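PDB 3DY0: plasma serine protease inhibitor from Homo sapiens, which irreversibly inhibits serine proteases of blood plasma and other body fluids, with heparin dependence, by trapping them in a covalent complex formed when they cleave its reactive centre loop. Local coordinates for residues F89-G94 with I167-K172; L97-V102 with A159-V164. All blocks are in the same frame, centred on the assembly; numbering follows the deposited sequence. Where two conformers were deposited one is given.

Interaction 1 of 2, residues F89-G94 with I167-K172; sequences FQLSLG and IFFKAK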
loop_
_atom_site.group_PDB
_atom_site.type_symbol
_atom_site.label_atom_id
_atom_site.label_comp_id
_atom_site.label_asym_id
_atom_site.label_seq_id
_atom_site.Cartn_x
_atom_site.Cartn_y
_atom_site.Cartn_z
ATOM N N PHE A 89 9.008 16.683 4.537
ATOM C CA PHE A 89 9.006 15.285 4.953
ATOM C C PHE A 89 9.797 14.396 4.003
ATOM O O PHE A 89 10.591 14.881 3.196
ATOM C CB PHE A 89 7.565 14.774 5.067
ATOM C CG PHE A 89 6.820 14.752 3.766
ATOM C CD1 PHE A 89 6.399 13.544 3.214
ATOM C CD2 PHE A 89 6.532 15.934 3.089
ATOM C CE1 PHE A 89 5.700 13.511 2.011
ATOM C CE2 PHE A 89 5.833 15.913 1.883
ATOM C CZ PHE A 89 5.415 14.698 1.343
ATOM N N GLN A 90 9.575 13.090 4.097
ATOM C CA GLN A 90 10.294 12.150 3.250
ATOM C C GLN A 90 9.375 11.133 2.589
ATOM O O GLN A 90 8.526 10.525 3.242
ATOM C CB GLN A 90 11.356 11.423 4.076
ATOM C CG GLN A 90 12.277 10.519 3.270
ATOM C CD GLN A 90 13.410 9.941 4.106
ATOM O OE1 GLN A 90 14.254 9.200 3.601
ATOM N NE2 GLN A 90 13.430 10.279 5.392
ATOM N N LEU A 91 9.544 10.968 1.284
ATOM C CA LEU A 91 8.763 10.006 0.523
ATOM C C LEU A 91 9.612 9.456 -0.608
ATOM O O LEU A 91 9.996 10.187 -1.525
ATOM C CB LEU A 91 7.497 10.645 -0.053
ATOM C CG LEU A 91 6.684 9.699 -0.946
ATOM C CD1 LEU A 91 6.349 8.417 -0.179
ATOM C CD2 LEU A 91 5.412 10.393 -1.409
ATOM N N SER A 92 9.910 8.162 -0.530
ATOM C CA SER A 92 10.715 7.491 -1.541
ATOM C C SER A 92 9.911 6.357 -2.166
ATOM O O SER A 92 9.184 5.649 -1.471
ATOM C CB SER A 92 11.990 6.931 -0.904
ATOM O OG SER A 92 12.790 6.261 -1.860
ATOM N N LEU A 93 10.042 6.194 -3.479
ATOM C CA LEU A 93 9.329 5.143 -4.201
ATOM C C LEU A 93 10.272 4.643 -5.291
ATOM O O LEU A 93 10.805 5.441 -6.061
ATOM C CB LEU A 93 8.061 5.726 -4.829
ATOM C CG LEU A 93 7.091 4.799 -5.565
ATOM C CD1 LEU A 93 6.493 3.793 -4.598
ATOM C CD2 LEU A 93 5.990 5.644 -6.206
ATOM N N GLY A 94 10.486 3.332 -5.362
ATOM C CA GLY A 94 11.395 2.814 -6.370
ATOM C C GLY A 94 11.121 1.398 -6.831
ATOM O O GLY A 94 10.340 0.667 -6.219
ATOM N N ILE A 167 8.362 1.445 -1.026
ATOM C CA ILE A 167 7.908 2.788 -0.720
ATOM C C ILE A 167 8.262 3.062 0.736
ATOM O O ILE A 167 8.121 2.190 1.602
ATOM C CB ILE A 167 6.375 2.949 -0.957
ATOM C CG1 ILE A 167 5.942 4.377 -0.609
ATOM C CG2 ILE A 167 5.600 1.920 -0.140
ATOM C CD1 ILE A 167 4.496 4.695 -0.974
ATOM N N PHE A 168 8.772 4.261 0.996
ATOM C CA PHE A 168 9.130 4.660 2.352
ATOM C C PHE A 168 8.595 6.060 2.618
ATOM O O PHE A 168 8.817 6.979 1.827
ATOM C CB PHE A 168 10.647 4.667 2.555
ATOM C CG PHE A 168 11.058 5.155 3.918
ATOM C CD1 PHE A 168 10.965 4.319 5.027
ATOM C CD2 PHE A 168 11.480 6.466 4.101
ATOM C CE1 PHE A 168 11.283 4.785 6.301
ATOM C CE2 PHE A 168 11.801 6.942 5.375
ATOM C CZ PHE A 168 11.700 6.099 6.474
ATOM N N PHE A 169 7.895 6.212 3.740
ATOM C CA PHE A 169 7.308 7.488 4.129
ATOM C C PHE A 169 7.623 7.823 5.582
ATOM O O PHE A 169 7.468 6.993 6.476
ATOM C CB PHE A 169 5.784 7.429 3.921
ATOM C CG PHE A 169 5.031 8.608 4.477
ATOM C CD1 PHE A 169 4.510 8.576 5.770
ATOM C CD2 PHE A 169 4.805 9.737 3.694
ATOM C CE1 PHE A 169 3.771 9.650 6.272
ATOM C CE2 PHE A 169 4.066 10.816 4.191
ATOM C CZ PHE A 169 3.550 10.771 5.478
ATOM N N LYS A 170 8.086 9.045 5.811
ATOM C CA LYS A 170 8.371 9.490 7.167
ATOM C C LYS A 170 8.055 10.967 7.228
ATOM O O LYS A 170 8.564 11.749 6.430
ATOM C CB LYS A 170 9.836 9.265 7.545
ATOM C CG LYS A 170 10.163 9.791 8.942
ATOM C CD LYS A 170 11.603 9.522 9.344
ATOM C CE LYS A 170 11.919 10.182 10.679
ATOM N NZ LYS A 170 13.349 10.005 11.058
ATOM N N ALA A 171 7.202 11.345 8.167
ATOM C CA ALA A 171 6.837 12.743 8.308
ATOM C C ALA A 171 6.455 13.078 9.734
ATOM O O ALA A 171 5.964 12.231 10.476
ATOM C CB ALA A 171 5.679 13.066 7.378
ATOM N N LYS A 172 6.702 14.323 10.116
ATOM C CA LYS A 172 6.328 14.798 11.433
ATOM C C LYS A 172 4.933 15.370 11.264
ATOM O O LYS A 172 4.580 15.831 10.176
ATOM C CB LYS A 172 7.253 15.930 11.885
ATOM C CG LYS A 172 8.704 15.539 12.053
ATOM C CD LYS A 172 9.543 16.771 12.346
ATOM C CE LYS A 172 10.993 16.397 12.621
ATOM N NZ LYS A 172 11.824 17.612 12.854
#
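Leu91, Leu93, Ile167 and Phe169 share one face of an antiparallel strand pair in the central beta sheet of the serpin fold and form its apolar centre. CD1 of Leu93 lies 3.7 Å from CB of Ile167, while CD1 of Leu91 reaches obliquely toward CG1 of the same isoleucine and lies near the plane of the Phe169 ring, off its edge. Met38 and Val34 of helix 33-45 and apolar and aromatic side chains of the bound peptide continue this core.

Next outward, Phe89 has CG in the crowded position between N and the carbonyl carbon (chi1 64°). Its ring meets that of Phe169 rim to rim, planes at 59°, with CD1 of Phe89 3.7 Å from CE2 of Phe169; its CB presses on CB of Ala171, whose small methyl suits so close an approach. On the other face the extended Gln90 brings its amide to the edge of the Phe168 ring, CD of Gln90 3.6 Å from CE2 of Phe168, with the planes 70° apart. Lys170 runs outward, its ammonium suited to solvent.

Reciprocal N-H...O=C bonds join Gln90 with Lys170 and Ser92 with Phe168; the 2.9 Å bond from Ser92 N to Phe168 O is nearly straight. They satisfy the backbone of those four residues, whereas Ile167, Phe169 and Ala171 bond to strand 323-335 on the far side. One face is thus apolar toward the core, the other mixed polar and aromatic.

Interaction 2 of 2, residues L97-V102 with A159-V164; sequences LFTDLV and AVVIMV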
loop_
_atom_site.group_PDB
_atom_site.type_symbol
_atom_site.label_atom_id
_atom_site.label_comp_id
_atom_site.label_asym_id
_atom_site.label_seq_id
_atom_site.Cartn_x
_atom_site.Cartn_y
_atom_site.Cartn_z
ATOM N N LEU A 97 14.724 -4.864 -10.646
ATOM C CA LEU A 97 14.566 -6.193 -11.215
ATOM C C LEU A 97 15.787 -7.018 -10.828
ATOM O O LEU A 97 16.921 -6.599 -11.048
ATOM C CB LEU A 97 14.476 -6.129 -12.745
ATOM C CG LEU A 97 13.144 -5.767 -13.402
ATOM C CD1 LEU A 97 13.369 -5.509 -14.886
ATOM C CD2 LEU A 97 12.146 -6.907 -13.209
ATOM N N PHE A 98 15.549 -8.172 -10.218
ATOM C CA PHE A 98 16.629 -9.083 -9.854
ATOM C C PHE A 98 16.445 -10.245 -10.816
ATOM O O PHE A 98 15.452 -10.969 -10.746
ATOM C CB PHE A 98 16.490 -9.531 -8.401
ATOM C CG PHE A 98 16.750 -8.435 -7.412
ATOM C CD1 PHE A 98 15.721 -7.593 -6.995
ATOM C CD2 PHE A 98 18.035 -8.210 -6.930
ATOM C CE1 PHE A 98 15.972 -6.545 -6.114
ATOM C CE2 PHE A 98 18.299 -7.165 -6.050
ATOM C CZ PHE A 98 17.262 -6.329 -5.641
ATOM N N THR A 99 17.401 -10.421 -11.722
ATOM C CA THR A 99 17.309 -11.484 -12.715
ATOM C C THR A 99 18.494 -12.437 -12.719
ATOM O O THR A 99 19.642 -12.024 -12.560
ATOM C CB THR A 99 17.171 -10.900 -14.131
ATOM O OG1 THR A 99 18.326 -10.106 -14.435
ATOM C CG2 THR A 99 15.924 -10.033 -14.226
ATOM N N ASP A 100 18.198 -13.718 -12.911
ATOM C CA ASP A 100 19.227 -14.748 -12.955
ATOM C C ASP A 100 19.900 -14.628 -14.324
ATOM O O ASP A 100 19.273 -14.191 -15.288
ATOM C CB ASP A 100 18.585 -16.129 -12.807
ATOM C CG ASP A 100 19.588 -17.206 -12.451
ATOM O OD1 ASP A 100 20.039 -17.244 -11.285
ATOM O OD2 ASP A 100 19.932 -18.013 -13.337
ATOM N N LEU A 101 21.169 -15.014 -14.414
ATOM C CA LEU A 101 21.901 -14.924 -15.675
ATOM C C LEU A 101 21.372 -15.864 -16.754
ATOM O O LEU A 101 21.573 -15.624 -17.946
ATOM C CB LEU A 101 23.390 -15.204 -15.444
ATOM N N VAL A 102 20.699 -16.933 -16.341
ATOM C CA VAL A 102 20.156 -17.892 -17.296
ATOM C C VAL A 102 18.965 -17.287 -18.024
ATOM O O VAL A 102 18.708 -17.598 -19.188
ATOM C CB VAL A 102 19.698 -19.194 -16.594
ATOM C CG1 VAL A 102 18.527 -18.908 -15.660
ATOM C CG2 VAL A 102 19.308 -20.232 -17.631
ATOM N N ALA A 159 12.860 -19.843 -8.794
ATOM C CA ALA A 159 12.717 -18.441 -9.166
ATOM C C ALA A 159 13.771 -18.035 -10.193
ATOM O O ALA A 159 14.931 -18.450 -10.111
ATOM C CB ALA A 159 12.822 -17.559 -7.924
ATOM N N VAL A 160 13.363 -17.220 -11.160
ATOM C CA VAL A 160 14.272 -16.762 -12.202
ATOM C C VAL A 160 14.346 -15.239 -12.239
ATOM O O VAL A 160 15.349 -14.665 -12.662
ATOM C CB VAL A 160 13.836 -17.285 -13.586
ATOM C CG1 VAL A 160 13.863 -18.805 -13.591
ATOM C CG2 VAL A 160 12.443 -16.780 -13.928
ATOM N N VAL A 161 13.274 -14.592 -11.791
ATOM C CA VAL A 161 13.208 -13.139 -11.762
ATOM C C VAL A 161 12.321 -12.694 -10.611
ATOM O O VAL A 161 11.299 -13.317 -10.335
ATOM C CB VAL A 161 12.572 -12.551 -13.053
ATOM C CG1 VAL A 161 12.532 -11.026 -12.966
ATOM C CG2 VAL A 161 13.346 -13.001 -14.288
ATOM N N ILE A 162 12.726 -11.632 -9.931
ATOM C CA ILE A 162 11.905 -11.068 -8.868
ATOM C C ILE A 162 11.889 -9.569 -9.099
ATOM O O ILE A 162 12.938 -8.920 -9.153
ATOM C CB ILE A 162 12.448 -11.372 -7.451
ATOM C CG1 ILE A 162 12.368 -12.879 -7.184
ATOM C CG2 ILE A 162 11.614 -10.611 -6.406
ATOM C CD1 ILE A 162 12.747 -13.290 -5.765
ATOM N N MET A 163 10.686 -9.030 -9.267
ATOM C CA MET A 163 10.503 -7.604 -9.497
ATOM C C MET A 163 10.096 -6.995 -8.171
ATOM O O MET A 163 9.156 -7.467 -7.532
ATOM C CB MET A 163 9.414 -7.384 -10.545
ATOM C CG MET A 163 9.121 -5.928 -10.837
ATOM S SD MET A 163 8.010 -5.788 -12.244
ATOM C CE MET A 163 6.517 -6.507 -11.554
ATOM N N VAL A 164 10.809 -5.955 -7.765
ATOM C CA VAL A 164 10.546 -5.312 -6.487
ATOM C C VAL A 164 10.140 -3.853 -6.568
ATOM O O VAL A 164 10.680 -3.085 -7.363
ATOM C CB VAL A 164 11.804 -5.382 -5.581
ATOM C CG1 VAL A 164 11.579 -4.591 -4.287
ATOM C CG2 VAL A 164 12.151 -6.833 -5.284
#
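Phe98, Leu97 and Val160 give up the most surface where the end of strand 90-99 runs antiparallel to the beginning of strand 159-172. Phe98 is gripped at its backbone: its N donates to Ile162 O at 2.9 Å and its O accepts from Ile162 N, making a hydrogen-bonded pair. With CG anti to the carbonyl carbon (chi1 -69°), its ring swings along the strand, so that Ile162 O lies in plane at the ring edge and CE1 of Phe98 comes 3.9 Å from CG2 of Val164. A broad ring suits this place by spanning two residues of the partner strand.

On the reverse face Leu97 lies alongside Met163, both pointing the same way, and Leu97 CD2 touches Met163 CB at 3.8 Å. Thr99 repeats the pattern with its methyl, CG2 of Thr99 lying 3.8 Å from CG1 of Val161.

Val160 works through its carbonyl, which takes the N-H of Asp100 at 3.0 Å, nearly along the C=O axis. Val160 and Val161 together face Phe334 in a classic beta bulge. Just beyond, Asp100 OD2 and Val102 N fit an Asx turn, though the bond is long and OD2 less surely placed; OD1 bonds to Phe126 N.

Helix 129-143 covers the Phe98 face through Ile136 and Tyr139, and helix 107-117 covers Leu97 and Met163 through Met113; strands 120-123 and 323-335 flank the pair.

Overall arrangement
From the N terminus the chain runs through a group of helices, helix 33-45 among them, before strand 90-99 enters at interaction 1 and leaves at interaction 2. It then passes through helix 107-117, strand 120-123 and helix 129-143 and returns as strand 159-172, whose first residues close the inner loop at interaction 2 and whose last residues close the outer one at interaction 1. The closures are therefore nested, on two adjacent antiparallel strands joined by a long excursion, with centres 26 Å apart. The pair belongs to the central sheet of the serpin fold, into which strand 323-335, the cleaved reactive centre loop, has inserted beside strand 159-172. Interaction 1 ties it to helix 33-45, interaction 2 to helices 107-117 and 129-143.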